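GCN5-related N-acetyltransferase (Kribbella flavida, PDB 4IUS) probably transfers acyl groups, likely acetyl, to an amine acceptor, as a member of the GNAT family of N-acetyltransferases. Local coordinates at residues A[4-9]-A[242-247]; A[28-33]-A[64-69]; A[38-43]-A[254-259]; A[126-131]-A[152-157]. The protein carries 1 engineered substitution. One frame throughout, in Å; residues are numbered along the deposited sequence.

Interaction 2 is the fully buried contact of the four; interaction 1 is partly buried, and interactions 3 and 4 lie at the surface. Interactions 1 and 4 reach the same mixed sheet on opposite sides of the chain's centre. Interaction 2 holds a helix on the small antiparallel sheet near the N-terminus. Interaction 3 uses the loop between strands 30-35 and 44-47 of that small sheet, and interactions 2 and 3 touch where Leu33 meets Ser43. The chemistry follows the place. Interactions 1 and 2 are small aliphatic packing, while the surface contacts rely on flat groups: an indole on an imidazole in interaction 3, a phenyl ring on a peptide in interaction 4.

Interaction 1: residues A[4-9]-A[242-247]; sequences MGIAAR and EPKATA
Ile6 and Ala7, at the start of helix 6-19, pack against Lys244 and Ala245 of strand 242-251. All the contacts between the two segments are van der Waals; no hydrogen bond or salt bridge joins them. The first is between two methyl groups. Ala7 CB meets Ala245 CB at 4.0 Å, and these small side chains let the backbones come close, with Ala7 CA 5.7 Å from Ala245 CA. The second is between a branched side chain and the aliphatic base of a lysine. Ile6 CD1 lies 4.0 Å from Lys244 CG, and the two side chains run nearly perpendicular. Ile6 CG1 is anti to the backbone N (chi1 -169°), which carries CD1 out to the lysine. Its other branch, CG2, sits 4.0 Å from Lys244 O. The lysine chain bends at chi2 (-71°), and its far end leads away from the helix. With a serine at Ile6, Lys244 CB and CG would probably lose their aliphatic cover and the lysine chain would be freer to turn. Backbone bonding explains why two successive strand residues face the helix. Lys244 and Ala245 both pair with Leu106 in a classic beta bulge, and both CB atoms point toward the helix. On the helix side, Gly5 is the N-cap and its O accepts from Arg9 N at 3.0 Å. Around the contact, Val82 of strand 78-82 and Glu84 touch both alanines. Ile6 also rests on Leu222 of strand 222-225, so the helix start lies over several strands of the mixed sheet.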
loop_
_atom_site.group_PDB
_atom_site.type_symbol
_atom_site.label_atom_id
_atom_site.label_comp_id
_atom_site.label_asym_id
_atom_site.label_seq_id
_atom_site.Cartn_x
_atom_site.Cartn_y
_atom_site.Cartn_z
HETATM N N MSE A 4 7.925 -15.985 -11.451
HETATM C CA MSE A 4 8.936 -15.002 -11.843
HETATM C C MSE A 4 8.286 -13.650 -12.205
HETATM O O MSE A 4 8.975 -12.708 -12.615
HETATM C CB MSE A 4 9.762 -15.537 -13.024
HETATM C CG MSE A 4 10.638 -16.742 -12.713
HETATM SE SE MSE A 4 11.842 -16.387 -11.235
HETATM C CE MSE A 4 10.800 -17.101 -9.726
ATOM N N GLY A 5 6.976 -13.543 -12.041
ATOM C CA GLY A 5 6.286 -12.392 -12.539
ATOM C C GLY A 5 6.193 -11.242 -11.556
ATOM O O GLY A 5 6.373 -11.376 -10.359
ATOM N N ILE A 6 5.832 -10.093 -12.088
ATOM C CA ILE A 6 5.761 -8.866 -11.302
ATOM C C ILE A 6 4.685 -8.980 -10.204
ATOM O O ILE A 6 4.868 -8.469 -9.096
ATOM C CB ILE A 6 5.558 -7.625 -12.205
ATOM C CG1 ILE A 6 5.749 -6.340 -11.398
ATOM C CG2 ILE A 6 4.173 -7.628 -12.903
ATOM C CD1 ILE A 6 5.759 -5.093 -12.263
ATOM N N ALA A 7 3.532 -9.612 -10.476
ATOM C CA ALA A 7 2.473 -9.713 -9.464
ATOM C C ALA A 7 2.980 -10.474 -8.230
ATOM O O ALA A 7 2.786 -10.063 -7.084
ATOM C CB ALA A 7 1.225 -10.356 -10.052
ATOM N N ALA A 8 3.597 -11.616 -8.470
ATOM C CA ALA A 8 4.175 -12.407 -7.394
ATOM C C ALA A 8 5.290 -11.661 -6.673
ATOM O O ALA A 8 5.388 -11.760 -5.447
ATOM C CB ALA A 8 4.665 -13.777 -7.895
ATOM N N ARG A 9 6.127 -10.914 -7.418
ATOM C CA ARG A 9 7.189 -10.144 -6.780
ATOM C C ARG A 9 6.587 -9.117 -5.815
ATOM O O ARG A 9 7.073 -8.958 -4.689
ATOM C CB ARG A 9 8.021 -9.477 -7.842
ATOM C CG ARG A 9 9.178 -8.718 -7.240
ATOM C CD ARG A 9 10.038 -8.040 -8.267
ATOM N NE ARG A 9 11.037 -7.218 -7.599
ATOM C CZ ARG A 9 11.705 -6.254 -8.201
ATOM N NH1 ARG A 9 11.493 -5.961 -9.480
ATOM N NH2 ARG A 9 12.534 -5.517 -7.491
ATOM N N GLU A 242 2.258 2.301 -14.987
ATOM C CA GLU A 242 1.377 1.522 -15.846
ATOM C C GLU A 242 0.705 0.441 -15.020
ATOM O O GLU A 242 1.305 -0.095 -14.099
ATOM C CB GLU A 242 2.160 0.837 -16.958
ATOM C CG GLU A 242 2.874 1.762 -17.910
ATOM C CD GLU A 242 3.639 0.935 -18.907
ATOM O OE1 GLU A 242 2.958 0.275 -19.700
ATOM O OE2 GLU A 242 4.906 0.895 -18.864
ATOM N N PRO A 243 -0.516 0.076 -15.417
ATOM C CA PRO A 243 -1.182 -1.048 -14.716
ATOM C C PRO A 243 -0.445 -2.346 -14.930
ATOM O O PRO A 243 -0.118 -2.675 -16.072
ATOM C CB PRO A 243 -2.588 -1.075 -15.313
ATOM C CG PRO A 243 -2.453 -0.368 -16.570
ATOM C CD PRO A 243 -1.352 0.635 -16.485
ATOM N N LYS A 244 -0.188 -3.092 -13.864
ATOM C CA LYS A 244 0.567 -4.325 -13.936
ATOM C C LYS A 244 -0.076 -5.495 -13.182
ATOM O O LYS A 244 0.307 -6.637 -13.421
ATOM C CB LYS A 244 1.985 -4.106 -13.416
ATOM C CG LYS A 244 2.854 -3.260 -14.341
ATOM C CD LYS A 244 3.237 -3.989 -15.626
ATOM C CE LYS A 244 4.003 -3.159 -16.584
ATOM N NZ LYS A 244 4.241 -4.060 -17.738
ATOM N N ALA A 245 -1.012 -5.246 -12.275
ATOM C CA ALA A 245 -1.624 -6.322 -11.493
ATOM C C ALA A 245 -2.945 -5.851 -10.952
ATOM O O ALA A 245 -3.312 -4.682 -11.054
ATOM C CB ALA A 245 -0.673 -6.803 -10.371
ATOM N N THR A 246 -3.663 -6.773 -10.338
ATOM C CA THR A 246 -5.008 -6.524 -9.820
ATOM C C THR A 246 -5.005 -6.905 -8.361
ATOM O O THR A 246 -4.819 -8.075 -8.030
ATOM C CB THR A 246 -6.055 -7.440 -10.538
ATOM O OG1 THR A 246 -5.904 -7.351 -11.958
ATOM C CG2 THR A 246 -7.471 -7.081 -10.134
ATOM N N ALA A 247 -5.199 -5.942 -7.456
ATOM C CA ALA A 247 -5.387 -6.251 -6.053
ATOM C C ALA A 247 -6.822 -6.708 -5.837
ATOM O O ALA A 247 -7.718 -6.411 -6.633
ATOM C CB ALA A 247 -5.059 -5.022 -5.208
#

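Interaction 2: residues A[28-33]-A[64-69]; sequences GPLVGL and ETIRKA
Leu30 and Gly32 of strand 30-35 meet Ile66 of helix 59-71 in a buried van der Waals contact of helix on sheet. The helix covers one face of the small antiparallel sheet and runs almost parallel to the strand, with axes 8.6 Å apart at an angle of 5°. Ile66 does most of the touching. Its CD1 presses on Leu30 CB at 3.4 Å, tighter than usual for two carbons, and Ile66 meets Leu30 crosswise. The same methyl lies 3.6 Å from Gly32 N. The second branch comes down over the glycine: Ile66 CG2 is anti to the backbone N and reaches Gly32 CA at 4.0 Å. A CB at Gly32 would run into Ile66 CG2, so the bare glycine accommodates the isoleucine. Cutting Ile66 back to alanine is likely to open a gap above Gly32 and strip Leu30 CB of its close neighbour. Val31 and Leu33 point the other way and pack on Leu15 of helix 6-19, so the sheet is covered on both faces. The contact has no directional bonds between its segments; it depends on shape, one branched side chain fitted against Leu30 CB and the bare Gly32.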
loop_
_atom_site.group_PDB
_atom_site.type_symbol
_atom_site.label_atom_id
_atom_site.label_comp_id
_atom_site.label_asym_id
_atom_site.label_seq_id
_atom_site.Cartn_x
_atom_site.Cartn_y
_atom_site.Cartn_z
ATOM N N GLY A 28 -1.691 -23.131 5.728
ATOM C CA GLY A 28 -1.783 -23.500 4.325
ATOM C C GLY A 28 -1.487 -22.327 3.403
ATOM O O GLY A 28 -0.445 -21.717 3.534
ATOM N N PRO A 29 -2.406 -22.007 2.486
ATOM C CA PRO A 29 -2.091 -20.961 1.552
ATOM C C PRO A 29 -2.325 -19.563 2.063
ATOM O O PRO A 29 -2.127 -18.623 1.312
ATOM C CB PRO A 29 -3.037 -21.255 0.395
ATOM C CG PRO A 29 -4.233 -21.817 1.075
ATOM C CD PRO A 29 -3.705 -22.657 2.176
ATOM N N LEU A 30 -2.733 -19.411 3.325
ATOM C CA LEU A 30 -3.012 -18.081 3.886
ATOM C C LEU A 30 -2.092 -17.816 5.074
ATOM O O LEU A 30 -1.693 -18.742 5.783
ATOM C CB LEU A 30 -4.451 -18.010 4.402
ATOM C CG LEU A 30 -5.533 -18.307 3.390
ATOM C CD1 LEU A 30 -6.873 -18.324 4.091
ATOM C CD2 LEU A 30 -5.464 -17.319 2.262
ATOM N N VAL A 31 -1.824 -16.534 5.314
ATOM C CA VAL A 31 -1.158 -16.143 6.545
ATOM C C VAL A 31 -1.892 -14.959 7.141
ATOM O O VAL A 31 -2.117 -13.937 6.483
ATOM C CB VAL A 31 0.354 -15.847 6.387
ATOM C CG1 VAL A 31 0.659 -14.797 5.323
ATOM C CG2 VAL A 31 0.995 -15.525 7.739
ATOM N N GLY A 32 -2.286 -15.124 8.394
ATOM C CA GLY A 32 -2.854 -14.015 9.163
ATOM C C GLY A 32 -1.746 -13.235 9.823
ATOM O O GLY A 32 -0.770 -13.800 10.304
ATOM N N LEU A 33 -1.876 -11.935 9.823
ATOM C CA LEU A 33 -0.838 -11.018 10.295
ATOM C C LEU A 33 -1.466 -10.093 11.332
ATOM O O LEU A 33 -2.354 -9.300 11.031
ATOM C CB LEU A 33 -0.272 -10.240 9.141
ATOM C CG LEU A 33 0.386 -11.076 8.044
ATOM C CD1 LEU A 33 0.589 -10.226 6.771
ATOM C CD2 LEU A 33 1.688 -11.742 8.499
ATOM N N GLU A 64 -10.695 -20.691 8.893
ATOM C CA GLU A 64 -11.154 -20.802 10.262
ATOM C C GLU A 64 -10.029 -20.678 11.261
ATOM O O GLU A 64 -10.234 -20.085 12.319
ATOM C CB GLU A 64 -11.907 -22.106 10.452
ATOM C CG GLU A 64 -13.194 -22.183 9.664
ATOM C CD GLU A 64 -14.124 -21.036 9.990
ATOM O OE1 GLU A 64 -14.280 -20.755 11.186
ATOM O OE2 GLU A 64 -14.633 -20.374 9.059
ATOM N N THR A 65 -8.860 -21.189 10.932
ATOM C CA THR A 65 -7.709 -21.061 11.796
ATOM C C THR A 65 -7.348 -19.575 12.017
ATOM O O THR A 65 -7.095 -19.113 13.131
ATOM C CB THR A 65 -6.513 -21.831 11.220
ATOM O OG1 THR A 65 -6.852 -23.220 11.151
ATOM C CG2 THR A 65 -5.246 -21.651 12.047
ATOM N N ILE A 66 -7.314 -18.825 10.928
ATOM C CA ILE A 66 -7.015 -17.419 11.001
ATOM C C ILE A 66 -8.120 -16.639 11.682
ATOM O O ILE A 66 -7.867 -15.770 12.533
ATOM C CB ILE A 66 -6.638 -16.869 9.610
ATOM C CG1 ILE A 66 -5.316 -17.545 9.161
ATOM C CG2 ILE A 66 -6.589 -15.338 9.638
ATOM C CD1 ILE A 66 -5.012 -17.424 7.708
ATOM N N ARG A 67 -9.366 -16.952 11.363
ATOM C CA ARG A 67 -10.511 -16.302 12.030
ATOM C C ARG A 67 -10.420 -16.516 13.536
ATOM O O ARG A 67 -10.726 -15.585 14.297
ATOM C CB ARG A 67 -11.842 -16.807 11.510
ATOM C CG ARG A 67 -12.197 -16.268 10.152
ATOM C CD ARG A 67 -13.433 -16.946 9.577
ATOM N NE ARG A 67 -13.878 -16.274 8.374
ATOM C CZ ARG A 67 -14.541 -16.820 7.370
ATOM N NH1 ARG A 67 -14.803 -18.128 7.352
ATOM N NH2 ARG A 67 -14.872 -16.069 6.338
ATOM N N LYS A 68 -10.064 -17.724 13.979
ATOM C CA LYS A 68 -9.938 -18.014 15.412
ATOM C C LYS A 68 -8.909 -17.100 16.063
ATOM O O LYS A 68 -9.088 -16.581 17.168
ATOM C CB LYS A 68 -9.540 -19.502 15.619
ATOM C CG LYS A 68 -9.463 -19.975 17.083
ATOM C CD LYS A 68 -9.480 -21.504 17.220
ATOM C CE LYS A 68 -8.194 -22.215 16.755
ATOM N NZ LYS A 68 -8.279 -23.706 16.938
ATOM N N ALA A 69 -7.775 -16.948 15.405
ATOM C CA ALA A 69 -6.688 -16.128 15.913
ATOM C C ALA A 69 -7.096 -14.664 16.010
ATOM O O ALA A 69 -6.781 -13.991 16.989
ATOM C CB ALA A 69 -5.451 -16.292 15.063
#

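Interaction 3: residues A[38-43]-A[254-259]; sequences DVWFLS and GGHLAD
Trp40 and His256 stack face to face, an indole on an imidazole at the protein surface. The five-membered ring of Trp40 and the His256 ring have centroids 3.8 Å apart, and their planes differ by 16°. Trp40 CD1 sits over the centre of the imidazole, 3.4 Å from His256 CE1. His256 CB also lies over the indole's five-membered ring, a CH-pi contact. Phe41 CB lies on the opposite face, near the rim. Trp40 CG stands between its backbone N and carbonyl carbon (chi1 70°), which sets one indole face against the histidine. Asp259 adds a contact, its CB 4.0 Å from Trp40 CZ2. Its carboxylate also holds the imidazole: His256 ND1 donates to Asp259 OD2 at 2.8 Å, with an angle of 160° at the hydrogen. ND1 meets the oxygen on its anti side, tilted out of the carboxylate plane, and OD2 lies near the imidazole plane. A type II' turn from Gly254 to Leu257 presents the histidine. The stack joins the loop before strand 44-47 to the C-terminal tail. The bond puts a proton on ND1 and should limit turning of the ring; the nearby carboxylate would probably also favour a positive imidazole.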
loop_
_atom_site.group_PDB
_atom_site.type_symbol
_atom_site.label_atom_id
_atom_site.label_comp_id
_atom_site.label_asym_id
_atom_site.label_seq_id
_atom_site.Cartn_x
_atom_site.Cartn_y
_atom_site.Cartn_z
ATOM N N ASP A 38 -4.590 -2.509 17.981
ATOM C CA ASP A 38 -5.911 -3.015 17.535
ATOM C C ASP A 38 -6.510 -2.282 16.365
ATOM O O ASP A 38 -7.551 -2.699 15.889
ATOM C CB ASP A 38 -6.899 -3.022 18.697
ATOM C CG ASP A 38 -6.484 -3.964 19.796
ATOM O OD1 ASP A 38 -6.347 -5.204 19.556
ATOM O OD2 ASP A 38 -6.346 -3.469 20.937
ATOM N N VAL A 39 -5.847 -1.238 15.859
ATOM C CA VAL A 39 -6.367 -0.510 14.706
ATOM C C VAL A 39 -6.689 -1.517 13.601
ATOM O O VAL A 39 -5.796 -2.311 13.209
ATOM C CB VAL A 39 -5.366 0.518 14.226
ATOM C CG1 VAL A 39 -5.852 1.190 12.945
ATOM C CG2 VAL A 39 -5.117 1.584 15.319
ATOM N N TRP A 40 -7.918 -1.521 13.117
ATOM C CA TRP A 40 -8.392 -2.724 12.413
ATOM C C TRP A 40 -7.548 -3.088 11.199
ATOM O O TRP A 40 -7.203 -4.254 10.990
ATOM C CB TRP A 40 -9.857 -2.591 12.045
ATOM C CG TRP A 40 -10.180 -1.598 10.979
ATOM C CD1 TRP A 40 -10.560 -0.283 11.155
ATOM C CD2 TRP A 40 -10.169 -1.828 9.544
ATOM N NE1 TRP A 40 -10.780 0.317 9.930
ATOM C CE2 TRP A 40 -10.548 -0.581 8.919
ATOM C CE3 TRP A 40 -9.891 -2.928 8.739
ATOM C CZ2 TRP A 40 -10.639 -0.452 7.513
ATOM C CZ3 TRP A 40 -9.943 -2.790 7.360
ATOM C CH2 TRP A 40 -10.328 -1.578 6.762
ATOM N N PHE A 41 -7.144 -2.093 10.424
ATOM C CA PHE A 41 -6.484 -2.338 9.149
ATOM C C PHE A 41 -5.027 -2.718 9.307
ATOM O O PHE A 41 -4.397 -3.112 8.313
ATOM C CB PHE A 41 -6.665 -1.184 8.164
ATOM C CG PHE A 41 -6.161 0.140 8.669
ATOM C CD1 PHE A 41 -4.822 0.422 8.666
ATOM C CD2 PHE A 41 -7.043 1.067 9.194
ATOM C CE1 PHE A 41 -4.352 1.632 9.168
ATOM C CE2 PHE A 41 -6.604 2.279 9.678
ATOM C CZ PHE A 41 -5.245 2.556 9.672
ATOM N N LEU A 42 -4.460 -2.627 10.510
ATOM C CA LEU A 42 -3.124 -3.074 10.793
ATOM C C LEU A 42 -3.007 -4.593 10.882
ATOM O O LEU A 42 -1.865 -5.116 10.923
ATOM C CB LEU A 42 -2.548 -2.421 12.047
ATOM C CG LEU A 42 -2.406 -0.884 11.918
ATOM C CD1 LEU A 42 -1.824 -0.357 13.229
ATOM C CD2 LEU A 42 -1.577 -0.462 10.705
ATOM N N SER A 43 -4.127 -5.292 10.950
ATOM C CA SER A 43 -4.131 -6.745 10.963
ATOM C C SER A 43 -4.941 -7.259 9.776
ATOM O O SER A 43 -6.032 -6.794 9.557
ATOM C CB SER A 43 -4.685 -7.284 12.265
ATOM O OG SER A 43 -3.888 -6.886 13.384
ATOM N N GLY A 254 -19.843 -8.388 8.923
ATOM C CA GLY A 254 -19.948 -7.498 10.046
ATOM C C GLY A 254 -18.701 -6.678 10.295
ATOM O O GLY A 254 -18.023 -6.289 9.345
ATOM N N GLY A 255 -18.422 -6.366 11.552
ATOM C CA GLY A 255 -17.206 -5.655 11.901
ATOM C C GLY A 255 -17.006 -4.433 11.033
ATOM O O GLY A 255 -17.910 -3.612 10.934
ATOM N N HIS A 256 -15.825 -4.272 10.464
ATOM C CA HIS A 256 -15.452 -3.132 9.642
ATOM C C HIS A 256 -15.708 -3.307 8.158
ATOM O O HIS A 256 -15.154 -2.556 7.333
ATOM C CB HIS A 256 -13.982 -2.796 9.902
ATOM C CG HIS A 256 -13.744 -2.110 11.231
ATOM N ND1 HIS A 256 -13.968 -0.788 11.398
ATOM C CD2 HIS A 256 -13.266 -2.585 12.443
ATOM C CE1 HIS A 256 -13.644 -0.445 12.653
ATOM N NE2 HIS A 256 -13.218 -1.520 13.295
ATOM N N LEU A 257 -16.587 -4.212 7.758
ATOM C CA LEU A 257 -16.817 -4.427 6.331
ATOM C C LEU A 257 -17.174 -3.124 5.605
ATOM O O LEU A 257 -16.667 -2.880 4.505
ATOM C CB LEU A 257 -17.906 -5.497 6.140
ATOM C CG LEU A 257 -18.201 -5.862 4.687
ATOM C CD1 LEU A 257 -16.991 -6.450 4.003
ATOM C CD2 LEU A 257 -19.405 -6.805 4.624
ATOM N N ALA A 258 -18.010 -2.277 6.219
ATOM C CA ALA A 258 -18.393 -1.009 5.593
ATOM C C ALA A 258 -17.265 -0.004 5.432
ATOM O O ALA A 258 -17.378 0.919 4.614
ATOM C CB ALA A 258 -19.540 -0.361 6.376
ATOM N N ASP A 259 -16.199 -0.155 6.232
ATOM C CA ASP A 259 -15.062 0.753 6.176
ATOM C C ASP A 259 -14.006 0.326 5.166
ATOM O O ASP A 259 -13.142 1.100 4.794
ATOM C CB ASP A 259 -14.393 0.873 7.564
ATOM C CG ASP A 259 -15.320 1.414 8.619
ATOM O OD1 ASP A 259 -15.928 2.460 8.400
ATOM O OD2 ASP A 259 -15.491 0.746 9.638
#

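Interaction 4: residues A[126-131]-A[152-157]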
loop_
_atom_site.group_PDB
_atom_site.type_symbol
_atom_site.label_atom_id
_atom_site.label_comp_id
_atom_site.label_asym_id
_atom_site.label_seq_id
_atom_site.Cartn_x
_atom_site.Cartn_y
_atom_site.Cartn_z
ATOM N N ALA A 126 10.760 18.927 -0.892
ATOM C CA ALA A 126 11.752 18.546 0.076
ATOM C C ALA A 126 11.373 17.203 0.692
ATOM O O ALA A 126 10.235 16.988 1.087
ATOM C CB ALA A 126 11.840 19.597 1.189
ATOM N N VAL A 127 12.344 16.324 0.890
ATOM C CA VAL A 127 12.161 15.103 1.633
ATOM C C VAL A 127 11.847 15.455 3.097
ATOM O O VAL A 127 12.433 16.373 3.676
ATOM C CB VAL A 127 13.428 14.232 1.552
ATOM C CG1 VAL A 127 14.551 14.837 2.391
ATOM C CG2 VAL A 127 13.131 12.800 1.968
ATOM N N VAL A 128 10.940 14.715 3.717
ATOM C CA VAL A 128 10.635 14.867 5.139
ATOM C C VAL A 128 11.862 14.495 5.966
ATOM O O VAL A 128 12.451 13.436 5.761
ATOM C CB VAL A 128 9.445 13.986 5.538
ATOM C CG1 VAL A 128 9.324 13.839 7.027
ATOM C CG2 VAL A 128 8.184 14.557 4.954
ATOM N N ALA A 129 12.269 15.395 6.866
ATOM C CA ALA A 129 13.495 15.267 7.639
ATOM C C ALA A 129 13.288 15.579 9.117
ATOM O O ALA A 129 14.270 15.821 9.835
ATOM C CB ALA A 129 14.558 16.157 7.035
ATOM N N SER A 130 12.072 15.480 9.600
ATOM C CA SER A 130 11.777 15.679 10.992
ATOM C C SER A 130 10.404 15.118 11.341
ATOM O O SER A 130 9.555 14.918 10.473
ATOM C CB SER A 130 11.798 17.159 11.338
ATOM O OG SER A 130 10.695 17.835 10.782
ATOM N N ALA A 131 10.188 14.909 12.625
ATOM C CA ALA A 131 8.904 14.534 13.171
ATOM C C ALA A 131 7.844 15.560 12.787
ATOM O O ALA A 131 6.740 15.212 12.403
ATOM C CB ALA A 131 8.989 14.360 14.684
ATOM N N SER A 152 5.638 6.561 9.060
ATOM C CA SER A 152 5.198 7.191 10.277
ATOM C C SER A 152 5.416 6.247 11.443
ATOM O O SER A 152 4.958 5.086 11.358
ATOM C CB SER A 152 3.691 7.424 10.054
ATOM O OG SER A 152 3.061 8.194 11.036
ATOM N N PRO A 153 6.099 6.707 12.529
ATOM C CA PRO A 153 6.768 7.994 12.843
ATOM C C PRO A 153 8.051 8.225 12.049
ATOM O O PRO A 153 8.703 7.261 11.605
ATOM C CB PRO A 153 7.177 7.850 14.319
ATOM C CG PRO A 153 7.221 6.389 14.543
ATOM C CD PRO A 153 6.127 5.813 13.702
ATOM N N PHE A 154 8.474 9.478 11.979
ATOM C CA PHE A 154 9.682 9.832 11.265
ATOM C C PHE A 154 10.865 9.020 11.725
ATOM O O PHE A 154 11.114 8.932 12.917
ATOM C CB PHE A 154 10.024 11.308 11.434
ATOM C CG PHE A 154 11.317 11.667 10.796
ATOM C CD1 PHE A 154 11.442 11.670 9.437
ATOM C CD2 PHE A 154 12.454 11.904 11.568
ATOM C CE1 PHE A 154 12.655 11.877 8.839
ATOM C CE2 PHE A 154 13.663 12.117 10.976
ATOM C CZ PHE A 154 13.779 12.116 9.596
ATOM N N GLN A 155 11.621 8.500 10.780
ATOM C CA GLN A 155 12.889 7.882 11.036
ATOM C C GLN A 155 13.772 8.267 9.847
ATOM O O GLN A 155 13.264 8.499 8.712
ATOM C CB GLN A 155 12.708 6.369 11.262
ATOM C CG GLN A 155 12.088 5.652 10.066
ATOM C CD GLN A 155 13.064 5.457 8.904
ATOM O OE1 GLN A 155 14.270 5.227 9.130
ATOM N NE2 GLN A 155 12.564 5.551 7.664
ATOM N N PRO A 156 15.090 8.290 10.064
ATOM C CA PRO A 156 15.961 8.959 9.109
ATOM C C PRO A 156 16.489 8.134 7.929
ATOM O O PRO A 156 17.139 8.697 7.039
ATOM C CB PRO A 156 17.147 9.377 10.015
ATOM C CG PRO A 156 17.189 8.343 11.068
ATOM C CD PRO A 156 15.745 8.115 11.381
ATOM N N GLU A 157 16.236 6.833 7.906
ATOM C CA GLU A 157 16.836 5.956 6.890
ATOM C C GLU A 157 15.891 5.737 5.710
ATOM O O GLU A 157 14.855 5.074 5.854
ATOM C CB GLU A 157 17.234 4.620 7.503
ATOM C CG GLU A 157 17.748 3.585 6.487
ATOM C CD GLU A 157 18.817 4.119 5.519
ATOM O OE1 GLU A 157 18.659 3.963 4.283
ATOM O OE2 GLU A 157 19.827 4.699 6.007
#
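Phe154 lays one face of its ring against the backbone of residues 129-130. The peptide between Ala129 and Ser130 runs nearly parallel to the ring: Ser130 N is over its centre, and Ala129 C, toward the rim, is 3.5 Å from Phe154 CZ. At the inner end of the ring, Ser130 C is 3.6 Å from Phe154 CG. The phenylalanine reaches this place because its CG is anti to the backbone N (chi1 176°). Val128 flanks the CD1 corner of the ring on the peptide side, and the two side chains run past one another head to tail. Val128 CG1 is 3.9 Å from Phe154 CD1. Val128 O also approaches obliquely, 3.5 Å from Phe154 CE1. Ser130 CB points away from the 152-157 segment. Ser130 is the N-cap of helix 131-141, and its OG bonds to Glu133 N. Past Phe154, Gln155 braces its own loop: its OE1 accepts from Glu157 N at 2.8 Å, and its NE2 donates to Glu157 O at 3.0 Å. In both, the donor sits above the carbonyl plane. The contact ties the turn between strand 123-127 and helix 131-141 to the loop that leads into strand 161-168, within the GNAT-family region. No hydrogen bond joins the segments; it is van der Waals packing of a phenyl face on a peptide plane. Ser130 N is buried with no hydrogen-bond partner, shielded by the ring but not satisfied.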